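Local atomic coordinates of glcnac-alpha-1,4-gal-releasing endo-beta-galactosidase (PDB entry 1UPS), a protein that probably hydrolyses O-glycosidic bonds as a calcium-binding, family 16 endo-beta-galactosidase that releases GlcNAc-alpha-1,4-Gal. Residues Y304-E307 and V312-G315; E345-E350 and G398-G403; W327-E330 and Y335-L338. All coordinates share one frame; numbering follows the deposited sequence.

Interaction 1: Y304-E307 and V312-G315; sequences YIEE and VSYG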
ATOM      1  N   TYR A 304      -8.176 -25.424  14.762  1.00 12.42           N
ATOM      2  CA  TYR A 304      -7.250 -26.120  15.640  1.00 13.12           C
ATOM      3  C   TYR A 304      -6.812 -27.451  15.044  1.00 13.85           C
ATOM      4  O   TYR A 304      -7.447 -27.967  14.125  1.00 13.42           O
ATOM      5  CB  TYR A 304      -7.860 -26.314  17.045  1.00 13.12           C
ATOM      6  CG  TYR A 304      -9.014 -27.300  17.112  1.00 14.01           C
ATOM      7  CD1 TYR A 304      -8.802 -28.623  17.519  1.00 14.14           C
ATOM      8  CD2 TYR A 304     -10.322 -26.906  16.801  1.00 15.26           C
ATOM      9  CE1 TYR A 304      -9.860 -29.530  17.607  1.00 15.19           C
ATOM     10  CE2 TYR A 304     -11.395 -27.818  16.893  1.00 15.29           C
ATOM     11  CZ  TYR A 304     -11.150 -29.119  17.286  1.00 15.61           C
ATOM     12  OH  TYR A 304     -12.187 -30.030  17.372  1.00 16.23           O
ATOM     13  N   ILE A 305      -5.710 -27.995  15.564  1.00 14.77           N
ATOM     14  CA  ILE A 305      -5.230 -29.312  15.147  1.00 15.91           C
ATOM     15  C   ILE A 305      -5.411 -30.286  16.292  1.00 17.25           C
ATOM     16  O   ILE A 305      -4.905 -30.057  17.397  1.00 16.76           O
ATOM     17  CB  ILE A 305      -3.756 -29.258  14.711  1.00 16.01           C
ATOM     18  CG1 ILE A 305      -3.616 -28.457  13.415  1.00 16.58           C
ATOM     19  CG2 ILE A 305      -3.195 -30.671  14.492  1.00 16.83           C
ATOM     20  CD1 ILE A 305      -2.173 -28.300  12.949  1.00 17.52           C
ATOM     21  N   GLU A 306      -6.157 -31.350  16.007  1.00 18.80           N
ATOM     22  CA  GLU A 306      -6.437 -32.442  16.936  1.00 21.29           C
ATOM     23  C   GLU A 306      -5.354 -33.517  16.789  1.00 21.74           C
ATOM     24  O   GLU A 306      -4.863 -33.761  15.692  1.00 21.51           O
ATOM     25  CB  GLU A 306      -7.810 -33.026  16.577  1.00 21.49           C
ATOM     26  CG  GLU A 306      -8.446 -33.923  17.622  1.00 25.98           C
ATOM     27  CD  GLU A 306      -9.801 -34.464  17.191  1.00 29.67           C
ATOM     28  OE1 GLU A 306     -10.649 -34.723  18.079  1.00 32.51           O
ATOM     29  OE2 GLU A 306     -10.025 -34.649  15.972  1.00 31.09           O
ATOM     30  N   GLU A 307      -4.983 -34.160  17.895  1.00 23.01           N
ATOM     31  CA  GLU A 307      -4.009 -35.244  17.852  1.00 24.18           C
ATOM     32  C   GLU A 307      -4.543 -36.396  17.011  1.00 24.06           C
ATOM     33  O   GLU A 307      -5.744 -36.696  17.048  1.00 24.22           O
ATOM     34  CB  GLU A 307      -3.692 -35.732  19.272  1.00 24.75           C
ATOM     35  CG  GLU A 307      -2.378 -35.210  19.822  1.00 27.99           C
ATOM     36  CD  GLU A 307      -2.122 -35.680  21.242  1.00 32.16           C
ATOM     37  OE1 GLU A 307      -1.697 -36.851  21.420  1.00 33.23           O
ATOM     38  OE2 GLU A 307      -2.346 -34.873  22.177  1.00 34.39           O
ATOM     39  N   VAL A 312      -7.195 -30.396   9.367  1.00 14.24           N
ATOM     40  CA  VAL A 312      -7.261 -29.288  10.326  1.00 13.63           C
ATOM     41  C   VAL A 312      -8.729 -29.138  10.740  1.00 13.43           C
ATOM     42  O   VAL A 312      -9.602 -29.044   9.886  1.00 13.19           O
ATOM     43  CB  VAL A 312      -6.716 -27.968   9.719  1.00 13.35           C
ATOM     44  CG1 VAL A 312      -6.769 -26.829  10.724  1.00 13.32           C
ATOM     45  CG2 VAL A 312      -5.287 -28.175   9.219  1.00 14.63           C
ATOM     46  N   SER A 313      -8.993 -29.149  12.043  1.00 13.58           N
ATOM     47  CA  SER A 313     -10.355 -29.088  12.567  1.00 13.01           C
ATOM     48  C   SER A 313     -10.831 -27.649  12.762  1.00 12.87           C
ATOM     49  O   SER A 313     -10.029 -26.716  12.821  1.00 12.53           O
ATOM     50  CB  SER A 313     -10.425 -29.817  13.922  1.00 13.24           C
ATOM     51  OG  SER A 313     -10.063 -31.191  13.801  1.00 14.53           O
ATOM     52  N   TYR A 314     -12.143 -27.467  12.854  1.00 12.11           N
ATOM     53  CA  TYR A 314     -12.669 -26.229  13.411  1.00 12.38           C
ATOM     54  C   TYR A 314     -13.756 -26.570  14.419  1.00 12.34           C
ATOM     55  O   TYR A 314     -14.407 -27.618  14.315  1.00 12.13           O
ATOM     56  CB  TYR A 314     -13.188 -25.251  12.336  1.00 12.28           C
ATOM     57  CG  TYR A 314     -14.384 -25.741  11.534  1.00 11.16           C
ATOM     58  CD1 TYR A 314     -15.660 -25.802  12.111  1.00 11.88           C
ATOM     59  CD2 TYR A 314     -14.244 -26.129  10.205  1.00 12.36           C
ATOM     60  CE1 TYR A 314     -16.764 -26.252  11.402  1.00 10.57           C
ATOM     61  CE2 TYR A 314     -15.357 -26.577   9.464  1.00 11.98           C
ATOM     62  CZ  TYR A 314     -16.608 -26.632  10.077  1.00 13.17           C
ATOM     63  OH  TYR A 314     -17.721 -27.075   9.400  1.00 12.76           O
ATOM     64  N   GLY A 315     -13.933 -25.699  15.403  1.00 12.38           N
ATOM     65  CA  GLY A 315     -14.996 -25.895  16.385  1.00 11.99           C
ATOM     66  C   GLY A 315     -15.002 -24.787  17.415  1.00 12.11           C
ATOM     67  O   GLY A 315     -14.255 -23.819  17.293  1.00 11.55           O
TER
HETATM   68  O   HOH W   1      -7.311 -31.629  13.451  1.00 20.58           O
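Y304 lays its ring against S313, whose CB sits over one face as a CH-pi contact: CB is 3.7 Å from the centroid of the Y304 ring and 17° off its normal, displaced toward the rim at CZ. At the ring edge, G315 N lies near the plane, 3.6 Å from Y304 CE2. With CG placed between the backbone N and the carbonyl carbon (chi1 69°), the tyrosine swings across the neighbouring strand and meets both residues. Y304 and S313 form an antiparallel hydrogen-bonded pair, joining strands 302-304 and 313-315 as a two-stranded antiparallel sheet, consistent with the ricin-like beta-trefoil assigned to this family. Y304 N reaches S313 O at 3.0 Å, coming from above the carbonyl plane. The return bond from S313 N to Y304 O is shorter, 2.8 Å, but bent to 135° at the hydrogen. On the serine, OG faces E306 CB, and a water accepts the E306 N-H and is hydrogen-bonded to S313 OG, 2.8 Å away, bridging the segments just beyond the paired residues. The E306 carboxylate is engaged through OE2 with N309. I305 CG1 and V312 CG1 touch more loosely, at 4.5 Å, and both side chains lie on H358.

Interaction 2: E345-E350 and G398-G403; sequences EYLNIE and GVLQYG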
ATOM      1  N   GLU A 345       3.699 -27.207  12.851  1.00 15.87           N
ATOM      2  CA  GLU A 345       3.449 -27.575  11.454  1.00 16.07           C
ATOM      3  C   GLU A 345       2.885 -26.405  10.644  1.00 15.84           C
ATOM      4  O   GLU A 345       2.193 -25.543  11.195  1.00 15.39           O
ATOM      5  CB  GLU A 345       2.474 -28.758  11.375  1.00 16.11           C
ATOM      6  CG  GLU A 345       2.982 -30.059  12.002  1.00 16.99           C
ATOM      7  CD  GLU A 345       1.884 -31.094  12.168  1.00 19.86           C
ATOM      8  OE1 GLU A 345       2.098 -32.268  11.780  1.00 22.56           O
ATOM      9  OE2 GLU A 345       0.811 -30.748  12.703  1.00 20.21           O
ATOM     10  N   TYR A 346       3.192 -26.393   9.344  1.00 15.63           N
ATOM     11  CA  TYR A 346       2.668 -25.402   8.397  1.00 15.49           C
ATOM     12  C   TYR A 346       1.455 -25.924   7.653  1.00 14.90           C
ATOM     13  O   TYR A 346       1.428 -27.069   7.215  1.00 15.01           O
ATOM     14  CB  TYR A 346       3.709 -25.079   7.330  1.00 16.27           C
ATOM     15  CG  TYR A 346       4.928 -24.350   7.821  1.00 18.34           C
ATOM     16  CD1 TYR A 346       6.209 -24.832   7.528  1.00 22.92           C
ATOM     17  CD2 TYR A 346       4.818 -23.162   8.540  1.00 19.04           C
ATOM     18  CE1 TYR A 346       7.352 -24.154   7.965  1.00 24.91           C
ATOM     19  CE2 TYR A 346       5.949 -22.481   8.984  1.00 21.37           C
ATOM     20  CZ  TYR A 346       7.209 -22.974   8.689  1.00 25.66           C
ATOM     21  OH  TYR A 346       8.331 -22.292   9.124  1.00 27.57           O
ATOM     22  N   LEU A 347       0.472 -25.054   7.460  1.00 14.02           N
ATOM     23  CA  LEU A 347      -0.662 -25.380   6.611  1.00 13.38           C
ATOM     24  C   LEU A 347      -0.231 -25.405   5.150  1.00 12.81           C
ATOM     25  O   LEU A 347       0.401 -24.468   4.678  1.00 13.56           O
ATOM     26  CB  LEU A 347      -1.771 -24.351   6.811  1.00 12.78           C
ATOM     27  CG  LEU A 347      -2.308 -24.302   8.245  1.00 13.65           C
ATOM     28  CD1 LEU A 347      -3.602 -23.455   8.272  1.00 13.38           C
ATOM     29  CD2 LEU A 347      -2.546 -25.712   8.791  1.00 13.63           C
ATOM     30  N   ASN A 348      -0.575 -26.477   4.443  1.00 13.28           N
ATOM     31  CA  ASN A 348      -0.142 -26.638   3.058  1.00 13.37           C
ATOM     32  C   ASN A 348      -1.088 -27.509   2.267  1.00 13.36           C
ATOM     33  O   ASN A 348      -1.972 -28.138   2.846  1.00 13.45           O
ATOM     34  CB  ASN A 348       1.280 -27.214   3.001  1.00 13.15           C
ATOM     35  CG  ASN A 348       1.328 -28.665   3.396  1.00 14.19           C
ATOM     36  OD1 ASN A 348       1.296 -29.547   2.535  1.00 15.37           O
ATOM     37  ND2 ASN A 348       1.395 -28.930   4.707  1.00 16.24           N
ATOM     38  N   ILE A 349      -0.900 -27.537   0.943  1.00 13.23           N
ATOM     39  CA  ILE A 349      -1.743 -28.353   0.051  1.00 13.66           C
ATOM     40  C   ILE A 349      -0.925 -29.231  -0.916  1.00 14.12           C
ATOM     41  O   ILE A 349      -1.374 -29.532  -2.030  1.00 14.14           O
ATOM     42  CB  ILE A 349      -2.799 -27.495  -0.715  1.00 13.52           C
ATOM     43  CG1 ILE A 349      -2.148 -26.550  -1.736  1.00 14.13           C
ATOM     44  CG2 ILE A 349      -3.708 -26.730   0.282  1.00 13.73           C
ATOM     45  CD1 ILE A 349      -3.149 -25.865  -2.694  1.00 14.33           C
ATOM     46  N   GLU A 350       0.249 -29.664  -0.467  1.00 14.26           N
ATOM     47  CA  GLU A 350       1.181 -30.413  -1.337  1.00 15.09           C
ATOM     48  C   GLU A 350       0.561 -31.615  -2.064  1.00 15.93           C
ATOM     49  O   GLU A 350       0.826 -31.830  -3.258  1.00 16.15           O
ATOM     50  CB  GLU A 350       2.428 -30.850  -0.553  1.00 14.97           C
ATOM     51  CG  GLU A 350       3.564 -31.384  -1.445  1.00 14.85           C
ATOM     52  CD  GLU A 350       4.305 -30.302  -2.215  1.00 18.09           C
ATOM     53  OE1 GLU A 350       5.182 -30.656  -3.049  1.00 17.30           O
ATOM     54  OE2 GLU A 350       4.033 -29.094  -2.011  1.00 17.88           O
ATOM     55  N   GLY A 398     -16.678 -29.871   9.179  1.00 12.83           N
ATOM     56  CA  GLY A 398     -15.981 -29.900  10.469  1.00 12.52           C
ATOM     57  C   GLY A 398     -14.468 -29.823  10.351  1.00 13.22           C
ATOM     58  O   GLY A 398     -13.759 -29.824  11.365  1.00 13.48           O
ATOM     59  N   VAL A 399     -13.986 -29.763   9.107  1.00 12.51           N
ATOM     60  CA  VAL A 399     -12.558 -29.744   8.780  1.00 13.34           C
ATOM     61  C   VAL A 399     -12.281 -28.687   7.714  1.00 12.98           C
ATOM     62  O   VAL A 399     -13.202 -28.233   7.035  1.00 12.66           O
ATOM     63  CB  VAL A 399     -12.047 -31.129   8.269  1.00 13.20           C
ATOM     64  CG1 VAL A 399     -12.043 -32.148   9.413  1.00 14.47           C
ATOM     65  CG2 VAL A 399     -12.898 -31.645   7.108  1.00 14.33           C
ATOM     66  N   LEU A 400     -11.012 -28.322   7.552  1.00 12.62           N
ATOM     67  CA  LEU A 400     -10.625 -27.206   6.688  1.00 12.52           C
ATOM     68  C   LEU A 400     -10.375 -27.632   5.252  1.00 12.25           C
ATOM     69  O   LEU A 400      -9.631 -28.589   4.994  1.00 12.08           O
ATOM     70  CB  LEU A 400      -9.357 -26.552   7.235  1.00 13.06           C
ATOM     71  CG  LEU A 400      -8.990 -25.148   6.766  1.00 12.49           C
ATOM     72  CD1 LEU A 400     -10.117 -24.162   7.021  1.00 11.67           C
ATOM     73  CD2 LEU A 400      -7.696 -24.681   7.482  1.00 11.10           C
ATOM     74  N   GLN A 401     -10.993 -26.910   4.319  1.00 11.94           N
ATOM     75  CA  GLN A 401     -10.883 -27.220   2.886  1.00 12.43           C
ATOM     76  C   GLN A 401     -10.063 -26.167   2.150  1.00 11.87           C
ATOM     77  O   GLN A 401      -9.794 -25.092   2.682  1.00 11.95           O
ATOM     78  CB  GLN A 401     -12.273 -27.259   2.245  1.00 12.50           C
ATOM     79  CG  GLN A 401     -13.235 -28.311   2.813  1.00 13.29           C
ATOM     80  CD  GLN A 401     -14.643 -28.086   2.331  1.00 13.25           C
ATOM     81  OE1 GLN A 401     -15.459 -27.473   3.039  1.00 11.83           O
ATOM     82  NE2 GLN A 401     -14.935 -28.544   1.109  1.00 11.81           N
ATOM     83  N   TYR A 402      -9.663 -26.474   0.916  1.00 12.66           N
ATOM     84  CA  TYR A 402      -9.275 -25.419  -0.018  1.00 12.39           C
ATOM     85  C   TYR A 402     -10.080 -25.681  -1.294  1.00 11.82           C
ATOM     86  O   TYR A 402     -10.489 -26.823  -1.561  1.00 12.75           O
ATOM     87  CB  TYR A 402      -7.752 -25.385  -0.314  1.00 13.23           C
ATOM     88  CG  TYR A 402      -7.302 -26.566  -1.143  1.00 14.05           C
ATOM     89  CD1 TYR A 402      -6.812 -27.721  -0.527  1.00 16.03           C
ATOM     90  CD2 TYR A 402      -7.441 -26.560  -2.540  1.00 15.24           C
ATOM     91  CE1 TYR A 402      -6.427 -28.829  -1.288  1.00 14.56           C
ATOM     92  CE2 TYR A 402      -7.076 -27.659  -3.304  1.00 16.20           C
ATOM     93  CZ  TYR A 402      -6.565 -28.782  -2.670  1.00 16.32           C
ATOM     94  OH  TYR A 402      -6.232 -29.867  -3.438  1.00 16.12           O
ATOM     95  N   GLY A 403     -10.305 -24.627  -2.062  1.00 11.33           N
ATOM     96  CA  GLY A 403     -10.993 -24.738  -3.338  1.00 11.46           C
ATOM     97  C   GLY A 403     -11.150 -23.362  -3.953  1.00 12.26           C
ATOM     98  O   GLY A 403     -10.768 -22.351  -3.355  1.00 12.23           O
TER
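I349 and Y402 meet at one end of this apolar contact, and the isoleucine is the side chain to follow. Its CB already faces the tyrosine, 3.9 Å from Y402 CE1. From there the chain divides. The short branch ends at once in CG2, which makes the nearest approach between the segments, 3.4 Å to Y402 CD1, with CE1 and CG a little farther off. The long branch leaves through CG1, set between the backbone N and the carbonyl carbon (chi1 68°), and this carries CD1 out over the centre of the ring: I349 CD1 stands 4.3 Å from the Y402 centroid, only 7° off the normal, a CH-pi contact. Both methyls therefore lie on the same side of the aromatic plane, one near its rim and one above its middle. Two residues earlier on each segment, L347 CD1 meets L400 CD2 at 4.3 Å, so two apolar pairs span the gap without any hydrogen bond between the segments.

Just before the isoleucine, N348 bonds within its own segment: OD1 accepts from E350 N, an Asx turn, while ND2 donates back to Y346 O at 3.1 Å. Inside the C-terminal, probably beta-trefoil, domain the two segments belong to different two-stranded sheets, 346-348 pairing with 357-359 and 401-403 with 390-392. L400 also packs on I391 of strand 390-392 and on I356, while L347 leans against L338 of strand 335-340, and its carbonyl accepts from W370 NE1 of strand 370-375.

Interaction 3: W327-E330 and Y335-L338; sequences WSKE and YTLL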
ATOM      1  N   TRP A 327      -1.943 -19.975  16.619  1.00 12.76           N
ATOM      2  CA  TRP A 327      -1.190 -19.959  15.348  1.00 12.99           C
ATOM      3  C   TRP A 327      -0.180 -18.815  15.276  1.00 13.52           C
ATOM      4  O   TRP A 327      -0.373 -17.778  15.893  1.00 13.02           O
ATOM      5  CB  TRP A 327      -2.166 -19.845  14.152  1.00 12.51           C
ATOM      6  CG  TRP A 327      -3.204 -20.923  14.157  1.00 12.10           C
ATOM      7  CD1 TRP A 327      -4.352 -20.943  14.884  1.00 11.53           C
ATOM      8  CD2 TRP A 327      -3.157 -22.167  13.444  1.00 11.05           C
ATOM      9  NE1 TRP A 327      -5.044 -22.110  14.656  1.00 11.49           N
ATOM     10  CE2 TRP A 327      -4.330 -22.883  13.774  1.00 12.22           C
ATOM     11  CE3 TRP A 327      -2.249 -22.742  12.533  1.00 11.78           C
ATOM     12  CZ2 TRP A 327      -4.624 -24.144  13.240  1.00 11.78           C
ATOM     13  CZ3 TRP A 327      -2.536 -24.007  11.999  1.00 12.38           C
ATOM     14  CH2 TRP A 327      -3.725 -24.685  12.349  1.00 11.38           C
ATOM     15  N   SER A 328       0.888 -19.016  14.498  1.00 13.67           N
ATOM     16  CA  SER A 328       1.913 -18.000  14.248  1.00 14.56           C
ATOM     17  C   SER A 328       1.940 -17.740  12.754  1.00 14.68           C
ATOM     18  O   SER A 328       1.568 -18.611  11.955  1.00 14.40           O
ATOM     19  CB  SER A 328       3.310 -18.517  14.638  1.00 14.51           C
ATOM     20  OG  SER A 328       3.471 -18.610  16.036  1.00 18.05           O
ATOM     21  N   LYS A 329       2.401 -16.554  12.380  1.00 15.52           N
ATOM     22  CA  LYS A 329       2.672 -16.250  10.980  1.00 16.39           C
ATOM     23  C   LYS A 329       4.161 -16.106  10.714  1.00 17.03           C
ATOM     24  O   LYS A 329       4.917 -15.596  11.545  1.00 16.53           O
ATOM     25  CB  LYS A 329       1.961 -14.977  10.539  1.00 16.46           C
ATOM     26  CG  LYS A 329       0.468 -14.983  10.788  1.00 18.98           C
ATOM     27  CD  LYS A 329      -0.096 -13.563  10.708  1.00 22.93           C
ATOM     28  CE  LYS A 329      -0.461 -13.219   9.296  1.00 25.17           C
ATOM     29  NZ  LYS A 329      -0.809 -11.771   9.181  1.00 26.71           N
ATOM     30  N   GLU A 330       4.564 -16.561   9.533  1.00 17.76           N
ATOM     31  CA  GLU A 330       5.918 -16.370   9.051  1.00 19.00           C
ATOM     32  C   GLU A 330       5.806 -15.899   7.618  1.00 19.73           C
ATOM     33  O   GLU A 330       4.809 -16.175   6.943  1.00 19.70           O
ATOM     34  CB  GLU A 330       6.697 -17.674   9.119  1.00 18.82           C
ATOM     35  CG  GLU A 330       7.099 -18.062  10.532  1.00 20.75           C
ATOM     36  CD  GLU A 330       7.728 -19.435  10.618  1.00 23.20           C
ATOM     37  OE1 GLU A 330       8.420 -19.844   9.667  1.00 26.68           O
ATOM     38  OE2 GLU A 330       7.546 -20.098  11.657  1.00 24.68           O
ATOM     39  N   TYR A 335       4.895 -13.661   0.975  1.00 17.40           N
ATOM     40  CA  TYR A 335       3.743 -14.531   1.221  1.00 16.29           C
ATOM     41  C   TYR A 335       3.716 -14.951   2.683  1.00 16.03           C
ATOM     42  O   TYR A 335       4.728 -14.902   3.363  1.00 17.09           O
ATOM     43  CB  TYR A 335       3.806 -15.783   0.338  1.00 16.07           C
ATOM     44  CG  TYR A 335       3.627 -15.482  -1.125  1.00 15.73           C
ATOM     45  CD1 TYR A 335       4.716 -15.116  -1.917  1.00 15.47           C
ATOM     46  CD2 TYR A 335       2.363 -15.540  -1.722  1.00 16.39           C
ATOM     47  CE1 TYR A 335       4.554 -14.825  -3.261  1.00 15.91           C
ATOM     48  CE2 TYR A 335       2.191 -15.242  -3.077  1.00 16.72           C
ATOM     49  CZ  TYR A 335       3.294 -14.889  -3.837  1.00 16.87           C
ATOM     50  OH  TYR A 335       3.149 -14.591  -5.175  1.00 17.24           O
ATOM     51  N   THR A 336       2.550 -15.371   3.152  1.00 15.53           N
ATOM     52  CA  THR A 336       2.377 -15.794   4.533  1.00 15.44           C
ATOM     53  C   THR A 336       2.447 -17.298   4.667  1.00 14.51           C
ATOM     54  O   THR A 336       1.823 -18.017   3.884  1.00 14.61           O
ATOM     55  CB  THR A 336       0.972 -15.317   4.989  1.00 15.03           C
ATOM     56  OG1 THR A 336       0.938 -13.886   4.971  1.00 16.22           O
ATOM     57  CG2 THR A 336       0.690 -15.695   6.433  1.00 16.77           C
ATOM     58  N   LEU A 337       3.167 -17.783   5.683  1.00 14.40           N
ATOM     59  CA  LEU A 337       3.016 -19.175   6.110  1.00 14.03           C
ATOM     60  C   LEU A 337       2.234 -19.209   7.421  1.00 13.95           C
ATOM     61  O   LEU A 337       2.431 -18.350   8.269  1.00 15.22           O
ATOM     62  CB  LEU A 337       4.383 -19.847   6.316  1.00 13.96           C
ATOM     63  CG  LEU A 337       5.210 -19.983   5.030  1.00 15.47           C
ATOM     64  CD1 LEU A 337       6.080 -18.731   4.860  1.00 18.23           C
ATOM     65  CD2 LEU A 337       6.058 -21.267   5.001  1.00 16.61           C
ATOM     66  N   LEU A 338       1.364 -20.204   7.584  1.00 13.78           N
ATOM     67  CA  LEU A 338       0.581 -20.358   8.812  1.00 13.20           C
ATOM     68  C   LEU A 338       1.041 -21.587   9.614  1.00 13.43           C
ATOM     69  O   LEU A 338       0.927 -22.726   9.154  1.00 13.31           O
ATOM     70  CB  LEU A 338      -0.915 -20.459   8.475  1.00 13.60           C
ATOM     71  CG  LEU A 338      -1.524 -19.228   7.802  1.00 14.73           C
ATOM     72  CD1 LEU A 338      -2.914 -19.575   7.221  1.00 15.95           C
ATOM     73  CD2 LEU A 338      -1.620 -18.078   8.798  1.00 15.54           C
TER
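K329 and E330 pair with L338 and L337 in the antiparallel hairpin of strands 327-332 and 335-340, part of the C-terminal, probably beta-trefoil, domain; the N-to-C directions of the two short segments are 151° apart. At the start of the first strand, the indole of W327 points its NE1 at L303 O, to which it is hydrogen-bonded. S328 contributes mostly backbone, its O lying 3.7 Å from L338 CA, while its OG bonds to N341.

K329 comes next, in a non-hydrogen-bonded pair with L338. Its CA sends a C-H toward L337 O at 3.4 Å, and on the face shared with L338 its CG packs 4.2 Å from L338 CD2. The chain then bends at chi3 (87°), bringing K329 CE over to T336 CG2 at 4.0 Å. Its ammonium group forms a salt bridge with E372 OE1, the same oxygen that is hydrogen-bonded to T336 OG1, so a single carboxylate ties the two strands together at this point. K329 NZ is also hydrogen-bonded to the hydroxyl of Y239, on strand 233-239.

E330 and L337 are the hydrogen-bonded pair. E330 N donates to L337 O at 3.1 Å, and L337 N answers to E330 O at 2.6 Å, a short bond that is almost straight (177°). The two CB atoms rise from the same face of the hairpin, 4.2 Å apart. L337 then turns its CD1 back over the partner backbone, 3.5 Å from E330 O.

How the interactions relate
All three interactions lie in the C-terminal, probably beta-trefoil, domain, away from the calcium ion, which is held by E37, N39, G72 and D272 in the family 16 part of the chain. Their centres are 11 to 17 Å apart, yet each touches the other two. Interaction 1 meets interaction 2 through the backbone, V312 O lying 2.8 Å from L400 N in a probable hydrogen bond. Interactions 2 and 3 join likewise, L347 N to L338 O at 2.9 Å, and Y346 OH probably bonds to E330 OE1. W327 is the shared apolar piece: its CH2 packs 3.9 Å from I305 CG1, and its CZ3 lies 3.6 Å from L347 CD2.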